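Lipid II:glycine glycyltransferase (PDB 6SNR) probably catalyses transfer of the first glycine of the pentaglycine bridge from glycyl-tRNA to the lysine side chain of lipid II in staphylococcal cell-wall synthesis. Local coordinates at residues F128-F133 / G386-I391; H18-L23 / V78-K83; R168-L173 / D329-H334; L228-L233 / G301-G306. All blocks are in the same frame, centred on the assembly; numbering follows the deposited sequence.

Contact 1 of 4, residues F128-F133 / G386-I391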
loop_
_atom_site.group_PDB
_atom_site.type_symbol
_atom_site.label_atom_id
_atom_site.label_comp_id
_atom_site.label_asym_id
_atom_site.label_seq_id
_atom_site.Cartn_x
_atom_site.Cartn_y
_atom_site.Cartn_z
ATOM N N PHE A 128 -16.061 9.982 -25.114
ATOM C CA PHE A 128 -14.970 10.307 -24.212
ATOM C C PHE A 128 -13.683 10.543 -24.999
ATOM O O PHE A 128 -13.427 9.858 -25.992
ATOM C CB PHE A 128 -14.639 9.156 -23.261
ATOM C CG PHE A 128 -15.568 9.036 -22.065
ATOM C CD1 PHE A 128 -15.264 9.674 -20.890
ATOM C CD2 PHE A 128 -16.701 8.228 -22.108
ATOM C CE1 PHE A 128 -16.107 9.551 -19.767
ATOM C CE2 PHE A 128 -17.544 8.117 -21.004
ATOM C CZ PHE A 128 -17.248 8.778 -19.844
ATOM N N LYS A 129 -12.932 11.517 -24.555
ATOM C CA LYS A 129 -11.595 11.817 -25.098
ATOM C C LYS A 129 -10.519 11.292 -24.149
ATOM O O LYS A 129 -10.587 11.447 -22.930
ATOM C CB LYS A 129 -11.435 13.306 -25.318
ATOM C CG LYS A 129 -12.612 13.948 -26.069
ATOM C CD LYS A 129 -12.931 13.286 -27.404
ATOM C CE LYS A 129 -14.210 13.845 -28.001
ATOM N NZ LYS A 129 -14.608 13.084 -29.216
ATOM N N HIS A 130 -9.499 10.676 -24.732
ATOM C CA HIS A 130 -8.402 10.077 -23.972
ATOM C C HIS A 130 -7.242 11.019 -23.767
ATOM O O HIS A 130 -6.865 11.756 -24.710
ATOM C CB HIS A 130 -7.923 8.864 -24.750
ATOM C CG HIS A 130 -6.928 8.002 -24.037
ATOM N ND1 HIS A 130 -5.793 7.512 -24.662
ATOM C CD2 HIS A 130 -6.914 7.473 -22.780
ATOM C CE1 HIS A 130 -5.137 6.715 -23.832
ATOM N NE2 HIS A 130 -5.792 6.684 -22.677
ATOM N N LYS A 131 -6.629 10.990 -22.567
ATOM C CA LYS A 131 -5.501 11.873 -22.229
ATOM C C LYS A 131 -4.206 11.317 -22.846
ATOM O O LYS A 131 -3.190 12.032 -22.845
ATOM C CB LYS A 131 -5.269 12.001 -20.706
ATOM C CG LYS A 131 -6.249 12.871 -19.974
ATOM C CD LYS A 131 -6.098 14.318 -20.345
ATOM C CE LYS A 131 -6.884 15.185 -19.377
ATOM N NZ LYS A 131 -6.919 16.581 -19.789
ATOM N N GLY A 132 -4.253 10.060 -23.309
ATOM C CA GLY A 132 -3.111 9.410 -24.030
ATOM C C GLY A 132 -2.299 8.420 -23.215
ATOM O O GLY A 132 -2.419 8.356 -21.992
ATOM N N PHE A 133 -1.433 7.646 -23.878
ATOM C CA PHE A 133 -0.616 6.647 -23.196
ATOM C C PHE A 133 0.749 7.244 -22.910
ATOM O O PHE A 133 1.762 6.930 -23.584
ATOM C CB PHE A 133 -0.497 5.358 -23.995
ATOM C CG PHE A 133 -1.814 4.745 -24.356
ATOM C CD1 PHE A 133 -2.553 4.003 -23.428
ATOM C CD2 PHE A 133 -2.346 4.918 -25.628
ATOM C CE1 PHE A 133 -3.756 3.425 -23.784
ATOM C CE2 PHE A 133 -3.546 4.340 -25.980
ATOM C CZ PHE A 133 -4.254 3.578 -25.054
ATOM N N GLY A 386 -5.825 4.548 -18.630
ATOM C CA GLY A 386 -5.649 5.957 -18.425
ATOM C C GLY A 386 -6.909 6.751 -18.114
ATOM O O GLY A 386 -7.833 6.227 -17.539
ATOM N N GLU A 387 -6.859 8.030 -18.454
ATOM C CA GLU A 387 -7.823 9.040 -18.062
ATOM C C GLU A 387 -8.635 9.464 -19.270
ATOM O O GLU A 387 -8.074 9.665 -20.357
ATOM C CB GLU A 387 -7.099 10.226 -17.429
ATOM C CG GLU A 387 -8.015 11.259 -16.798
ATOM C CD GLU A 387 -7.212 12.289 -16.067
ATOM O OE1 GLU A 387 -6.639 11.985 -14.989
ATOM O OE2 GLU A 387 -7.158 13.432 -16.523
ATOM N N PHE A 388 -9.959 9.599 -19.096
ATOM C CA PHE A 388 -10.867 9.942 -20.180
ATOM C C PHE A 388 -11.834 11.022 -19.695
ATOM O O PHE A 388 -12.295 10.993 -18.552
ATOM C CB PHE A 388 -11.733 8.727 -20.560
ATOM C CG PHE A 388 -10.949 7.508 -21.000
ATOM C CD1 PHE A 388 -10.353 6.683 -20.077
ATOM C CD2 PHE A 388 -10.830 7.187 -22.354
ATOM C CE1 PHE A 388 -9.608 5.609 -20.476
ATOM C CE2 PHE A 388 -10.111 6.067 -22.751
ATOM C CZ PHE A 388 -9.492 5.288 -21.808
ATOM N N ASP A 389 -12.191 11.954 -20.591
ATOM C CA ASP A 389 -13.087 13.046 -20.246
ATOM C C ASP A 389 -14.269 13.054 -21.206
ATOM O O ASP A 389 -14.082 12.961 -22.416
ATOM C CB ASP A 389 -12.386 14.391 -20.313
ATOM C CG ASP A 389 -11.275 14.520 -19.316
ATOM O OD1 ASP A 389 -11.598 14.436 -18.122
ATOM O OD2 ASP A 389 -10.115 14.779 -19.716
ATOM N N TYR A 390 -15.479 13.133 -20.655
ATOM C CA TYR A 390 -16.697 13.390 -21.440
ATOM C C TYR A 390 -16.943 14.872 -21.250
ATOM O O TYR A 390 -17.272 15.351 -20.162
ATOM C CB TYR A 390 -17.872 12.535 -20.990
ATOM C CG TYR A 390 -19.080 12.735 -21.867
ATOM C CD1 TYR A 390 -19.947 13.781 -21.622
ATOM C CD2 TYR A 390 -19.350 11.882 -22.935
ATOM C CE1 TYR A 390 -21.049 13.984 -22.435
ATOM C CE2 TYR A 390 -20.475 12.076 -23.739
ATOM C CZ TYR A 390 -21.302 13.145 -23.478
ATOM O OH TYR A 390 -22.436 13.369 -24.255
ATOM N N ILE A 391 -16.704 15.671 -22.314
ATOM C CA ILE A 391 -16.605 17.094 -22.148
ATOM C C ILE A 391 -18.007 17.724 -22.273
ATOM O O ILE A 391 -18.709 17.467 -23.265
ATOM C CB ILE A 391 -15.623 17.741 -23.184
ATOM C CG1 ILE A 391 -14.214 17.193 -22.952
ATOM C CG2 ILE A 391 -15.651 19.262 -23.085
ATOM C CD1 ILE A 391 -13.258 17.436 -24.111
HETATM O O HOH W 1 -8.949 13.578 -21.882
HETATM O O HOH W 2 -4.449 8.642 -19.998
#
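Lys-129 and Asp-389 form an antiparallel hydrogen-bonded pair, by which the short strand 129-130 becomes an outermost strand of the first mixed sheet in the acetyltransferase-like FemABX fold. Their backbones bond in both directions, Lys-129 N to Asp-389 O at 2.8 Å and Asp-389 N to Lys-129 O at 2.9 Å; Lys-131 N adds a third bond, to Glu-387 O. Strand 388-391 in turn bonds to strand 102-107.

His-130 and Phe-388 share one face of the sheet. His-130 CD2 lies over the Phe-388 ring near its rim, 3.5 Å from Phe-388 CE2, with the two ring planes 31° apart. Tyr-390 CB sits over a face of the Phe-128 ring, and the Tyr-390 ring turns its edge to Phe-128 in a T-shaped pair with planes at 69°. Leu-90 and Leu-123 also pack against Phe-128.

The charged groups gather around Lys-131, which runs beside Glu-387 in the same direction. Its NZ makes a long salt bridge to Asp-389 OD2 (3.7 Å) and a further salt bridge to Glu-401, while Lys-106 pairs with both Glu-387 and Asp-389. Tyr-397 OH bonds to both Asp-389 OD2 and Lys-131 NZ. A water donates to Lys-129 O and, at 2.7 Å, to Asp-389 OD2.

Contact 2 of 4, residues H18-L23 / V78-K83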
loop_
_atom_site.group_PDB
_atom_site.type_symbol
_atom_site.label_atom_id
_atom_site.label_comp_id
_atom_site.label_asym_id
_atom_site.label_seq_id
_atom_site.Cartn_x
_atom_site.Cartn_y
_atom_site.Cartn_z
ATOM N N HIS A 18 -16.230 -6.308 -7.212
ATOM C CA HIS A 18 -16.139 -6.185 -8.659
ATOM C C HIS A 18 -14.667 -6.188 -9.104
ATOM O O HIS A 18 -13.845 -5.502 -8.497
ATOM C CB HIS A 18 -16.824 -4.913 -9.121
ATOM C CG HIS A 18 -17.053 -4.881 -10.584
ATOM N ND1 HIS A 18 -18.268 -5.155 -11.172
ATOM C CD2 HIS A 18 -16.189 -4.666 -11.597
ATOM C CE1 HIS A 18 -18.147 -5.062 -12.482
ATOM N NE2 HIS A 18 -16.897 -4.764 -12.767
ATOM N N PRO A 19 -14.346 -6.877 -10.207
ATOM C CA PRO A 19 -12.958 -6.855 -10.691
ATOM C C PRO A 19 -12.386 -5.442 -10.918
ATOM O O PRO A 19 -11.156 -5.256 -10.837
ATOM C CB PRO A 19 -13.051 -7.623 -12.005
ATOM C CG PRO A 19 -14.133 -8.567 -11.792
ATOM C CD PRO A 19 -15.164 -7.826 -10.994
ATOM N N ASN A 20 -13.259 -4.497 -11.307
ATOM C CA ASN A 20 -12.882 -3.102 -11.526
ATOM C C ASN A 20 -13.185 -2.141 -10.381
ATOM O O ASN A 20 -13.149 -0.927 -10.578
ATOM C CB ASN A 20 -13.500 -2.587 -12.826
ATOM C CG ASN A 20 -12.977 -3.322 -14.057
ATOM O OD1 ASN A 20 -11.846 -3.816 -14.083
ATOM N ND2 ASN A 20 -13.770 -3.314 -15.120
ATOM N N GLY A 21 -13.480 -2.683 -9.199
ATOM C CA GLY A 21 -13.540 -1.904 -7.990
ATOM C C GLY A 21 -12.203 -1.343 -7.549
ATOM O O GLY A 21 -11.150 -1.733 -8.074
ATOM N N ASP A 22 -12.248 -0.384 -6.634
ATOM C CA ASP A 22 -11.025 0.294 -6.176
ATOM C C ASP A 22 -11.349 1.019 -4.905
ATOM O O ASP A 22 -12.510 1.484 -4.698
ATOM C CB ASP A 22 -10.465 1.279 -7.226
ATOM C CG ASP A 22 -9.053 1.733 -6.900
ATOM O OD1 ASP A 22 -8.138 0.879 -7.141
ATOM O OD2 ASP A 22 -8.846 2.828 -6.354
ATOM N N LEU A 23 -10.327 1.203 -4.076
ATOM C CA LEU A 23 -10.381 2.060 -2.896
ATOM C C LEU A 23 -11.026 3.455 -3.183
ATOM O O LEU A 23 -11.802 3.981 -2.362
ATOM C CB LEU A 23 -8.965 2.260 -2.354
ATOM C CG LEU A 23 -8.747 3.175 -1.191
ATOM C CD1 LEU A 23 -9.424 2.592 0.044
ATOM C CD2 LEU A 23 -7.249 3.470 -0.962
ATOM N N VAL A 78 -17.709 -1.020 -13.323
ATOM C CA VAL A 78 -18.543 -1.714 -14.295
ATOM C C VAL A 78 -17.651 -2.579 -15.182
ATOM O O VAL A 78 -16.496 -2.294 -15.337
ATOM C CB VAL A 78 -19.387 -0.734 -15.137
ATOM C CG1 VAL A 78 -18.573 0.108 -16.114
ATOM C CG2 VAL A 78 -20.494 -1.472 -15.870
ATOM N N ASP A 79 -18.223 -3.632 -15.742
ATOM C CA ASP A 79 -17.605 -4.378 -16.842
ATOM C C ASP A 79 -17.710 -3.510 -18.104
ATOM O O ASP A 79 -18.818 -3.249 -18.579
ATOM C CB ASP A 79 -18.310 -5.738 -16.965
ATOM C CG ASP A 79 -17.784 -6.600 -18.108
ATOM O OD1 ASP A 79 -16.925 -6.148 -18.903
ATOM O OD2 ASP A 79 -18.263 -7.757 -18.200
ATOM N N TYR A 80 -16.562 -3.060 -18.630
ATOM C CA TYR A 80 -16.495 -2.115 -19.769
ATOM C C TYR A 80 -16.900 -2.801 -21.080
ATOM O O TYR A 80 -17.120 -2.105 -22.074
ATOM C CB TYR A 80 -15.128 -1.398 -19.860
ATOM C CG TYR A 80 -15.034 -0.300 -18.826
ATOM C CD1 TYR A 80 -14.738 -0.591 -17.487
ATOM C CD2 TYR A 80 -15.341 1.028 -19.143
ATOM C CE1 TYR A 80 -14.738 0.413 -16.511
ATOM C CE2 TYR A 80 -15.348 2.022 -18.194
ATOM C CZ TYR A 80 -15.040 1.720 -16.870
ATOM O OH TYR A 80 -15.097 2.728 -15.961
ATOM N N SER A 81 -17.037 -4.125 -21.048
ATOM C CA SER A 81 -17.691 -4.847 -22.143
ATOM C C SER A 81 -19.225 -4.911 -22.068
ATOM O O SER A 81 -19.862 -5.392 -23.015
ATOM C CB SER A 81 -17.143 -6.263 -22.234
ATOM O OG SER A 81 -15.726 -6.237 -22.287
ATOM N N ASN A 82 -19.820 -4.430 -20.976
ATOM C CA ASN A 82 -21.273 -4.372 -20.840
ATOM C C ASN A 82 -21.734 -3.008 -21.340
ATOM O O ASN A 82 -21.804 -2.030 -20.579
ATOM C CB ASN A 82 -21.646 -4.603 -19.376
ATOM C CG ASN A 82 -23.135 -4.698 -19.144
ATOM O OD1 ASN A 82 -23.929 -4.173 -19.924
ATOM N ND2 ASN A 82 -23.517 -5.323 -18.015
ATOM N N LYS A 83 -22.024 -2.916 -22.639
ATOM C CA LYS A 83 -22.395 -1.655 -23.246
ATOM C C LYS A 83 -23.638 -1.001 -22.621
ATOM O O LYS A 83 -23.685 0.227 -22.485
ATOM C CB LYS A 83 -22.649 -1.831 -24.757
ATOM C CG LYS A 83 -21.417 -2.180 -25.572
ATOM C CD LYS A 83 -21.745 -2.120 -27.057
ATOM C CE LYS A 83 -20.537 -2.406 -27.924
ATOM N NZ LYS A 83 -20.066 -3.811 -27.810
HETATM O O HOH W 3 -13.963 -4.284 -17.787
#
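Asn-20 reaches from the loop after helix 8-17 to the carbonyl of Val-78, where strand 68-78 leads into the loop before helix 83-99. Its CB points toward 78-83 and lies 3.9 Å from Val-78 O. A chi1 of -64° sets CG anti to the carbonyl carbon, also 3.9 Å from Val-78 O; from there ND2 turns to the oxygen. ND2 donates to Val-78 O at 2.9 Å, in a nearly straight bond of 167° at the hydrogen; the acceptor lies in the amide plane, although the donor is tilted from the carbonyl plane of Val-78. ND2 also donates to a water at 2.8 Å, which accepts a further bond from Tyr-80 N. The Tyr-80 ring meets ND2 with its edge, CD1 being 3.7 Å from that nitrogen.

Beside this amide, His-18 places Val-78 N over one face of its imidazole and brings NE2 to 3.3 Å from Val-78 C, a van der Waals contact with the peptide. Both loops are shaped by type I turns, His-18 to Gly-21 and Asp-79 to Asn-82, the second reinforced by an Asx turn from Asp-79 OD1 to Ser-81 N before Asn-82 caps helix 83-99. The Val-78 carbonyl can only accept, which identifies ND2 as the nitrogen of the Asn-20 amide; the water bond then helps to hold the amide's rotation.

Contact 3 of 4, residues R168-L173 / D329-H334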
loop_
_atom_site.group_PDB
_atom_site.type_symbol
_atom_site.label_atom_id
_atom_site.label_comp_id
_atom_site.label_asym_id
_atom_site.label_seq_id
_atom_site.Cartn_x
_atom_site.Cartn_y
_atom_site.Cartn_z
ATOM N N ARG A 168 15.426 -11.009 -1.095
ATOM C CA ARG A 168 15.055 -12.178 -0.307
ATOM C C ARG A 168 16.023 -12.343 0.853
ATOM O O ARG A 168 15.619 -12.665 1.986
ATOM C CB ARG A 168 15.072 -13.484 -1.124
ATOM C CG ARG A 168 14.103 -13.522 -2.278
ATOM C CD ARG A 168 13.843 -14.922 -2.759
ATOM N NE ARG A 168 15.002 -15.539 -3.428
ATOM C CZ ARG A 168 15.324 -15.465 -4.719
ATOM N NH1 ARG A 168 14.579 -14.802 -5.624
ATOM N NH2 ARG A 168 16.421 -16.133 -5.151
ATOM N N SER A 169 17.312 -12.151 0.558
ATOM C CA SER A 169 18.311 -12.314 1.594
ATOM C C SER A 169 18.121 -11.267 2.710
ATOM O O SER A 169 18.247 -11.584 3.900
ATOM C CB SER A 169 19.731 -12.248 1.026
ATOM O OG SER A 169 20.643 -12.050 2.088
ATOM N N LYS A 170 17.755 -10.047 2.321
ATOM C CA LYS A 170 17.564 -8.961 3.287
ATOM C C LYS A 170 16.319 -9.212 4.133
ATOM O O LYS A 170 16.306 -8.923 5.323
ATOM C CB LYS A 170 17.419 -7.591 2.612
ATOM C CG LYS A 170 18.632 -7.052 1.865
ATOM C CD LYS A 170 19.652 -6.304 2.713
ATOM C CE LYS A 170 20.484 -5.374 1.817
ATOM N NZ LYS A 170 21.811 -4.992 2.372
ATOM N N VAL A 171 15.251 -9.740 3.520
ATOM C CA VAL A 171 14.050 -10.092 4.268
ATOM C C VAL A 171 14.337 -11.179 5.321
ATOM O O VAL A 171 13.908 -11.070 6.456
ATOM C CB VAL A 171 12.872 -10.500 3.347
ATOM C CG1 VAL A 171 11.705 -11.042 4.152
ATOM C CG2 VAL A 171 12.443 -9.298 2.482
ATOM N N ARG A 172 15.079 -12.231 4.930
ATOM C CA ARG A 172 15.403 -13.291 5.875
ATOM C C ARG A 172 16.203 -12.724 7.041
ATOM O O ARG A 172 15.967 -13.106 8.169
ATOM C CB ARG A 172 16.174 -14.415 5.175
ATOM C CG ARG A 172 15.320 -15.199 4.183
ATOM C CD ARG A 172 15.869 -16.610 3.921
ATOM N NE ARG A 172 15.152 -17.218 2.806
ATOM C CZ ARG A 172 15.444 -17.010 1.529
ATOM N NH1 ARG A 172 16.501 -16.299 1.192
ATOM N NH2 ARG A 172 14.706 -17.605 0.585
ATOM N N LEU A 173 17.125 -11.802 6.771
ATOM C CA LEU A 173 17.884 -11.149 7.847
ATOM C C LEU A 173 16.963 -10.332 8.731
ATOM O O LEU A 173 17.018 -10.382 9.942
ATOM C CB LEU A 173 18.981 -10.264 7.299
ATOM C CG LEU A 173 20.151 -11.024 6.677
ATOM C CD1 LEU A 173 21.102 -10.022 6.043
ATOM C CD2 LEU A 173 20.860 -11.932 7.682
ATOM N N ASP A 329 20.488 -1.104 10.220
ATOM C CA ASP A 329 20.970 -2.491 10.085
ATOM C C ASP A 329 19.999 -3.565 10.572
ATOM O O ASP A 329 20.158 -4.735 10.255
ATOM C CB ASP A 329 22.331 -2.660 10.799
ATOM C CG ASP A 329 23.496 -2.158 9.979
ATOM O OD1 ASP A 329 23.274 -1.430 8.983
ATOM O OD2 ASP A 329 24.657 -2.504 10.336
ATOM N N PHE A 330 18.942 -3.175 11.285
ATOM C CA PHE A 330 17.912 -4.109 11.649
ATOM C C PHE A 330 16.924 -4.324 10.498
ATOM O O PHE A 330 16.046 -5.135 10.629
ATOM C CB PHE A 330 17.160 -3.588 12.880
ATOM C CG PHE A 330 17.856 -3.889 14.180
ATOM C CD1 PHE A 330 18.902 -3.096 14.613
ATOM C CD2 PHE A 330 17.487 -5.000 14.932
ATOM C CE1 PHE A 330 19.566 -3.398 15.800
ATOM C CE2 PHE A 330 18.143 -5.302 16.119
ATOM C CZ PHE A 330 19.175 -4.479 16.550
ATOM N N LEU A 331 17.099 -3.596 9.403
ATOM C CA LEU A 331 16.246 -3.721 8.196
ATOM C C LEU A 331 14.756 -3.675 8.526
ATOM O O LEU A 331 13.984 -4.531 8.082
ATOM C CB LEU A 331 16.591 -4.983 7.417
ATOM C CG LEU A 331 18.098 -5.060 7.075
ATOM C CD1 LEU A 331 18.482 -6.497 6.777
ATOM C CD2 LEU A 331 18.425 -4.123 5.923
ATOM N N PRO A 332 14.334 -2.669 9.306
ATOM C CA PRO A 332 12.923 -2.598 9.716
ATOM C C PRO A 332 11.913 -2.504 8.570
ATOM O O PRO A 332 10.870 -3.141 8.685
ATOM C CB PRO A 332 12.880 -1.374 10.612
ATOM C CG PRO A 332 13.917 -0.492 10.034
ATOM C CD PRO A 332 15.056 -1.438 9.672
ATOM N N ASN A 333 12.220 -1.762 7.509
ATOM C CA ASN A 333 11.291 -1.642 6.351
ATOM C C ASN A 333 11.065 -2.982 5.668
ATOM O O ASN A 333 9.966 -3.288 5.227
ATOM C CB ASN A 333 11.814 -0.622 5.337
ATOM C CG ASN A 333 11.876 0.794 5.914
ATOM O OD1 ASN A 333 12.900 1.468 5.867
ATOM N ND2 ASN A 333 10.773 1.245 6.449
ATOM N N HIS A 334 12.096 -3.828 5.604
ATOM C CA HIS A 334 11.950 -5.144 4.975
ATOM C C HIS A 334 11.096 -6.078 5.804
ATOM O O HIS A 334 10.259 -6.825 5.258
ATOM C CB HIS A 334 13.348 -5.788 4.769
ATOM C CG HIS A 334 14.224 -5.017 3.846
ATOM N ND1 HIS A 334 14.863 -3.856 4.224
ATOM C CD2 HIS A 334 14.554 -5.216 2.554
ATOM C CE1 HIS A 334 15.555 -3.390 3.205
ATOM N NE2 HIS A 334 15.385 -4.205 2.182
#
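Leu-331 and His-334 both point at helix 165-177 and pack against different parts of the Lys-170 side chain. Leu-331 comes at about a right angle to Lys-170, and its two methyls divide the work. CD2 touches the aliphatic stem, 4.1 Å from Lys-170 CD, whereas CD1 dips to the helix surface, 3.6 Å from Lys-170 O and 3.8 Å from Leu-173 CB. The Lys-170 chain bends at chi2 (-85°), which sets CD beside the leucine, and beyond this point the amine leads away from the contact.

His-334 approaches the base of the same lysine. Its CD2 is 3.7 Å from Lys-170 CB, with NE2 a little farther, at 4.0 Å, and the ring is set obliquely to that carbon. Lower down, His-334 CB lies 4.3 Å from Val-171 CG2. The contact is thus made by carbon packing near the surface, with Lys-170 lending its methylenes.

Ala-174 and Arg-177 complete the surroundings of Leu-331, as Asn-167 and Ala-174 do for His-334. Each side chain therefore settles among residues spaced i, i+3, i+4 and i+7 on helix 165-177: 170, 173, 174 and 177 for Leu-331; 167, 170, 171 and 174 for His-334. The arrangement is an ordinary packing of a helix start on a helix, the N-cap and first turn of helix 332-347 lying on one flank of helix 165-177.

Contact 4 of 4, residues L228-L233 / G301-G306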
loop_
_atom_site.group_PDB
_atom_site.type_symbol
_atom_site.label_atom_id
_atom_site.label_comp_id
_atom_site.label_asym_id
_atom_site.label_seq_id
_atom_site.Cartn_x
_atom_site.Cartn_y
_atom_site.Cartn_z
ATOM N N LEU A 228 -2.577 0.829 10.464
ATOM C CA LEU A 228 -1.274 1.376 10.681
ATOM C C LEU A 228 -0.366 0.298 11.264
ATOM O O LEU A 228 -0.773 -0.402 12.194
ATOM C CB LEU A 228 -1.348 2.528 11.664
ATOM C CG LEU A 228 -0.018 3.137 12.131
ATOM C CD1 LEU A 228 0.697 3.832 10.993
ATOM C CD2 LEU A 228 -0.230 4.075 13.327
ATOM N N PHE A 229 0.832 0.164 10.704
ATOM C CA PHE A 229 1.819 -0.815 11.229
ATOM C C PHE A 229 3.003 0.000 11.690
ATOM O O PHE A 229 3.363 0.973 11.030
ATOM C CB PHE A 229 2.231 -1.842 10.157
ATOM C CG PHE A 229 1.149 -2.784 9.801
ATOM C CD1 PHE A 229 0.152 -2.391 8.927
ATOM C CD2 PHE A 229 1.074 -4.036 10.369
ATOM C CE1 PHE A 229 -0.896 -3.220 8.652
ATOM C CE2 PHE A 229 0.035 -4.896 10.053
ATOM C CZ PHE A 229 -0.963 -4.463 9.182
ATOM N N LEU A 230 3.635 -0.429 12.801
ATOM C CA LEU A 230 4.834 0.229 13.327
ATOM C C LEU A 230 5.873 -0.864 13.637
ATOM O O LEU A 230 5.506 -1.963 14.126
ATOM C CB LEU A 230 4.473 0.962 14.600
ATOM C CG LEU A 230 3.538 2.141 14.516
ATOM C CD1 LEU A 230 3.258 2.708 15.899
ATOM C CD2 LEU A 230 4.133 3.197 13.619
ATOM N N VAL A 231 7.141 -0.569 13.399
ATOM C CA VAL A 231 8.223 -1.557 13.703
ATOM C C VAL A 231 9.017 -1.029 14.903
ATOM O O VAL A 231 9.486 0.101 14.873
ATOM C CB VAL A 231 9.158 -1.754 12.522
ATOM C CG1 VAL A 231 10.279 -2.743 12.862
ATOM C CG2 VAL A 231 8.375 -2.246 11.298
ATOM N N LYS A 232 9.140 -1.878 15.922
ATOM C CA LYS A 232 9.754 -1.535 17.198
ATOM C C LYS A 232 11.025 -2.384 17.425
ATOM O O LYS A 232 11.062 -3.575 17.122
ATOM C CB LYS A 232 8.781 -1.834 18.322
ATOM C CG LYS A 232 9.238 -1.316 19.678
ATOM C CD LYS A 232 8.129 -1.426 20.702
ATOM C CE LYS A 232 7.946 -0.126 21.444
ATOM N NZ LYS A 232 7.141 -0.383 22.669
ATOM N N LEU A 233 12.039 -1.750 17.995
ATOM C CA LEU A 233 13.204 -2.455 18.521
ATOM C C LEU A 233 13.047 -2.334 20.029
ATOM O O LEU A 233 13.052 -1.214 20.541
ATOM C CB LEU A 233 14.480 -1.774 18.067
ATOM C CG LEU A 233 15.770 -2.262 18.779
ATOM C CD1 LEU A 233 15.906 -3.782 18.633
ATOM C CD2 LEU A 233 16.982 -1.556 18.196
ATOM N N GLY A 301 11.460 0.821 24.371
ATOM C CA GLY A 301 11.830 0.612 22.967
ATOM C C GLY A 301 11.760 1.848 22.102
ATOM O O GLY A 301 11.439 2.947 22.564
ATOM N N ILE A 302 12.079 1.658 20.826
ATOM C CA ILE A 302 12.128 2.732 19.885
ATOM C C ILE A 302 11.457 2.226 18.621
ATOM O O ILE A 302 11.654 1.079 18.217
ATOM C CB ILE A 302 13.580 3.171 19.577
ATOM C CG1 ILE A 302 13.595 4.447 18.715
ATOM C CG2 ILE A 302 14.379 2.068 18.908
ATOM C CD1 ILE A 302 14.943 4.778 18.108
ATOM N N TYR A 303 10.649 3.088 18.029
ATOM C CA TYR A 303 10.036 2.774 16.737
ATOM C C TYR A 303 10.935 3.250 15.606
ATOM O O TYR A 303 11.405 4.379 15.611
ATOM C CB TYR A 303 8.661 3.434 16.645
ATOM C CG TYR A 303 7.636 2.752 17.503
ATOM C CD1 TYR A 303 7.123 1.508 17.166
ATOM C CD2 TYR A 303 7.154 3.357 18.651
ATOM C CE1 TYR A 303 6.175 0.853 17.941
ATOM C CE2 TYR A 303 6.200 2.724 19.433
ATOM C CZ TYR A 303 5.710 1.479 19.094
ATOM O OH TYR A 303 4.760 0.851 19.895
ATOM N N LEU A 304 11.124 2.364 14.623
ATOM C CA LEU A 304 12.011 2.560 13.506
ATOM C C LEU A 304 11.347 2.843 12.172
ATOM O O LEU A 304 11.916 3.520 11.317
ATOM C CB LEU A 304 12.831 1.271 13.319
ATOM C CG LEU A 304 13.726 0.863 14.502
ATOM C CD1 LEU A 304 14.587 -0.316 14.099
ATOM C CD2 LEU A 304 14.548 2.035 14.985
ATOM N N SER A 305 10.177 2.248 11.951
ATOM C CA SER A 305 9.482 2.468 10.691
ATOM C C SER A 305 7.986 2.340 10.909
ATOM O O SER A 305 7.540 1.861 11.933
ATOM C CB SER A 305 9.952 1.512 9.608
ATOM O OG SER A 305 9.626 0.169 9.867
ATOM N N GLY A 306 7.213 2.735 9.910
ATOM C CA GLY A 306 5.756 2.630 9.987
ATOM C C GLY A 306 5.152 2.776 8.602
ATOM O O GLY A 306 5.819 3.256 7.650
#
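The Tyr-303 ring is sandwiched between two side chains of the neighbouring strand: Leu-230 CD1 lies over one face, 4.2 Å from the ring centroid, and Lys-232 CE over the opposite face at 4.1 Å. Both are CH-pi contacts. At the ring edge stands Val-231 O, 3.6 Å from Tyr-303 CD1. Lys-232 CG is anti to the backbone N (chi1 -171°), and farther out CD and CE follow the ring to CZ; NZ then bonds to Glu-300 O, while Tyr-303 OH bonds to Glu-182.

Strands 226-233 and 302-312 are antiparallel neighbours. Leu-233 and Ile-302 exchange two backbone bonds, but next to them the register slips: Leu-304 N donates to Val-231 O at 2.8 Å and Val-231 N to Ser-305 O at 2.9 Å. The extra residue makes a classic beta bulge, with Leu-304 in near-helical backbone angles (psi -34°).

On the face with Val-231, Ser-305 OG packs 3.1 Å from Val-231 CG2, a close approach of a hydroxyl to a methyl. Ser-305 N and OG are both buried, so two polar atoms at the bulge go without partners in the model, which may cost some stability, while the neighbouring backbone groups are bonded.

The four contacts fall into two groups on opposite sides of the chain's centre. Contacts 1 and 2, with centres about 17 Å apart, belong to the first sheet and its loops; contacts 3 and 4, about 14 Å apart, belong to the second sheet and its helices and touch through Pro-332 and Asn-333 against Ser-305. Centres of different groups lie about 38 to 42 Å apart. Along the chain contact 2 closes first; contact 4 is nested inside the loop closed by contact 3, and contact 3 inside that closed by contact 1. Strand 388-391 therefore returns to the first sheet after the second is built, tying the two halves together, while the long helices 235-262 and 267-297 are inserted in the chain between the strands of contact 4.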